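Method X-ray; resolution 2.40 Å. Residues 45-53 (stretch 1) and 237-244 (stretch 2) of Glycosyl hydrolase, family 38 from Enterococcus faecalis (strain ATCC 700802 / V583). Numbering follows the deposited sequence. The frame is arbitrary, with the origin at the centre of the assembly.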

# COMPACT_ATOMS: atom_id res chain seq x y z
N ASN A 45 14.64 -34.11 -6.51
CA ASN A 45 14.36 -35.34 -7.24
C ASN A 45 15.36 -35.65 -8.34
O ASN A 45 15.70 -36.83 -8.54
CB ASN A 45 12.95 -35.27 -7.84
CG ASN A 45 11.88 -35.01 -6.80
OD1 ASN A 45 11.96 -35.49 -5.67
ND2 ASN A 45 10.86 -34.25 -7.18
N ASP A 46 15.85 -34.65 -9.06
CA ASP A 46 16.71 -34.87 -10.22
C ASP A 46 18.16 -34.97 -9.76
O ASP A 46 18.72 -33.96 -9.32
CB ASP A 46 16.54 -33.75 -11.23
CG ASP A 46 17.27 -34.03 -12.53
OD1 ASP A 46 17.69 -35.18 -12.76
OD2 ASP A 46 17.41 -33.08 -13.34
N PRO A 47 18.80 -36.14 -9.85
CA PRO A 47 20.17 -36.28 -9.33
C PRO A 47 21.21 -35.55 -10.15
O PRO A 47 22.34 -35.37 -9.67
CB PRO A 47 20.41 -37.80 -9.37
CG PRO A 47 19.06 -38.42 -9.59
CD PRO A 47 18.27 -37.42 -10.37
N GLU A 48 20.90 -35.14 -11.38
CA GLU A 48 21.84 -34.42 -12.22
C GLU A 48 21.65 -32.91 -12.18
O GLU A 48 22.47 -32.19 -12.74
CB GLU A 48 21.74 -34.91 -13.66
CG GLU A 48 21.88 -36.42 -13.82
CD GLU A 48 23.26 -36.93 -13.43
OE1 GLU A 48 24.23 -36.15 -13.51
OE2 GLU A 48 23.37 -38.11 -13.04
N PHE A 49 20.59 -32.43 -11.52
CA PHE A 49 20.37 -31.00 -11.37
C PHE A 49 21.38 -30.45 -10.38
O PHE A 49 21.28 -30.70 -9.17
CB PHE A 49 18.94 -30.74 -10.91
CG PHE A 49 18.54 -29.29 -10.99
CD1 PHE A 49 18.01 -28.77 -12.16
CD2 PHE A 49 18.69 -28.45 -9.90
CE1 PHE A 49 17.63 -27.44 -12.24
CE2 PHE A 49 18.32 -27.12 -9.97
CZ PHE A 49 17.79 -26.62 -11.14
N ASN A 50 22.36 -29.69 -10.88
CA ASN A 50 23.43 -29.17 -10.04
C ASN A 50 22.92 -28.12 -9.07
O ASN A 50 22.94 -28.33 -7.85
CB ASN A 50 24.55 -28.58 -10.91
CG ASN A 50 25.66 -27.97 -10.09
OD1 ASN A 50 25.71 -26.76 -9.88
ND2 ASN A 50 26.58 -28.81 -9.62
N SER A 51 22.45 -26.98 -9.59
CA SER A 51 22.01 -25.89 -8.74
C SER A 51 21.14 -24.94 -9.56
O SER A 51 20.99 -25.10 -10.77
CB SER A 51 23.20 -25.14 -8.13
OG SER A 51 24.06 -24.65 -9.14
N PHE A 52 20.58 -23.95 -8.87
CA PHE A 52 19.77 -22.91 -9.48
C PHE A 52 20.15 -21.58 -8.86
O PHE A 52 20.10 -21.43 -7.63
CB PHE A 52 18.28 -23.18 -9.29
CG PHE A 52 17.38 -22.23 -10.04
CD1 PHE A 52 17.05 -22.48 -11.36
CD2 PHE A 52 16.86 -21.11 -9.42
CE1 PHE A 52 16.22 -21.61 -12.06
CE2 PHE A 52 16.03 -20.24 -10.11
CZ PHE A 52 15.71 -20.49 -11.43
N HIS A 53 20.54 -20.62 -9.69
CA HIS A 53 20.97 -19.31 -9.21
C HIS A 53 19.74 -18.43 -8.99
O HIS A 53 19.01 -18.13 -9.94
CB HIS A 53 21.93 -18.66 -10.20
CG HIS A 53 22.62 -17.45 -9.66
ND1 HIS A 53 22.27 -16.17 -10.03
CD2 HIS A 53 23.64 -17.32 -8.78
CE1 HIS A 53 23.05 -15.30 -9.39
NE2 HIS A 53 23.89 -15.98 -8.63
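Stretch 2 (237-244) PVQRDITK

Two segments far apart in sequence can meet through a few side chains while their backbones keep their distance, and residues 45-53 and 237-244 illustrate the principle. Stretch 1 makes a type I turn from D46 to F49, closed by F49 N to D46 O at 3.3 Å, and enters a strand at F52. Stretch 2 begins extended at P237 and V238, makes its own type I turn from Q239 to I242, with I242 N to Q239 O at 3.3 Å, and becomes helical from I242 onward. The chains run in opposite senses: E48 CA lies 6.1 Å from T243 CA, and F52 CA lies 8.6 Å from V238 CA. No backbone hydrogen bond joins them.

Side chains fill the gap. At the polar end, T243 OG1 donates to D46 OD2 in a very short hydrogen bond of 2.4 Å, while the other carboxylate oxygen, D46 OD1, accepts a weak bond from E48 N at 3.5 Å within the turn. The same hydroxyl, T243 OG1, lies 3.5 Å from E48 CB. Beyond it the contact becomes apolar. I242 CG2 meets the edge of the F49 ring, 3.8 Å from F49 CD1, and V238 CG2 reaches both aromatic rings, at 3.7 Å from F52 CE1 and 4.3 Å from F49 CE1.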

# COMPACT_ATOMS: atom_id res chain seq x y z
N PRO A 237 10.25 -19.70 -16.36
CA PRO A 237 10.14 -20.92 -15.56
C PRO A 237 11.38 -21.78 -15.73
O PRO A 237 12.02 -21.78 -16.79
CB PRO A 237 8.90 -21.61 -16.14
CG PRO A 237 8.14 -20.53 -16.84
CD PRO A 237 9.18 -19.58 -17.36
N VAL A 238 11.74 -22.50 -14.67
CA VAL A 238 12.94 -23.33 -14.71
C VAL A 238 12.72 -24.46 -15.70
O VAL A 238 11.66 -25.10 -15.73
CB VAL A 238 13.28 -23.84 -13.30
CG1 VAL A 238 12.14 -24.68 -12.72
CG2 VAL A 238 14.58 -24.63 -13.33
N GLN A 239 13.73 -24.70 -16.54
CA GLN A 239 13.62 -25.72 -17.58
C GLN A 239 13.62 -27.10 -16.94
O GLN A 239 14.64 -27.57 -16.43
CB GLN A 239 14.78 -25.57 -18.57
CG GLN A 239 14.76 -26.58 -19.71
CD GLN A 239 15.85 -26.32 -20.72
OE1 GLN A 239 16.40 -25.23 -20.80
NE2 GLN A 239 16.18 -27.35 -21.50
N ARG A 240 12.46 -27.76 -16.98
CA ARG A 240 12.30 -29.04 -16.28
C ARG A 240 13.16 -30.14 -16.89
O ARG A 240 13.57 -31.06 -16.18
CB ARG A 240 10.83 -29.44 -16.27
CG ARG A 240 10.01 -28.77 -15.18
CD ARG A 240 8.52 -28.84 -15.46
NE ARG A 240 7.73 -28.71 -14.24
CZ ARG A 240 6.44 -28.42 -14.21
NH1 ARG A 240 5.78 -28.19 -15.34
NH2 ARG A 240 5.80 -28.33 -13.04
N ASP A 241 13.43 -30.07 -18.19
CA ASP A 241 14.22 -31.08 -18.88
C ASP A 241 15.66 -30.63 -19.12
O ASP A 241 16.28 -31.05 -20.11
CB ASP A 241 13.55 -31.46 -20.21
CG ASP A 241 13.39 -30.28 -21.14
OD1 ASP A 241 13.13 -29.16 -20.64
OD2 ASP A 241 13.52 -30.46 -22.37
N ILE A 242 16.19 -29.78 -18.24
CA ILE A 242 17.55 -29.27 -18.43
C ILE A 242 18.57 -30.40 -18.31
O ILE A 242 19.61 -30.37 -18.98
CB ILE A 242 17.83 -28.13 -17.44
CG1 ILE A 242 19.19 -27.48 -17.74
CG2 ILE A 242 17.78 -28.63 -16.00
CD1 ILE A 242 19.27 -26.86 -19.12
N THR A 243 18.29 -31.41 -17.48
CA THR A 243 19.20 -32.54 -17.35
C THR A 243 19.27 -33.35 -18.64
O THR A 243 20.36 -33.74 -19.08
CB THR A 243 18.78 -33.42 -16.18
OG1 THR A 243 19.23 -32.83 -14.95
CG2 THR A 243 19.35 -34.82 -16.31
N LYS A 244 18.12 -33.60 -19.26
CA LYS A 244 18.10 -34.35 -20.52
C LYS A 244 18.81 -33.60 -21.63
O LYS A 244 19.57 -34.19 -22.40
CB LYS A 244 16.65 -34.65 -20.91
CG LYS A 244 16.50 -35.36 -22.25
CD LYS A 244 15.03 -35.58 -22.58
CE LYS A 244 14.86 -36.29 -23.91
NZ LYS A 244 13.42 -36.53 -24.22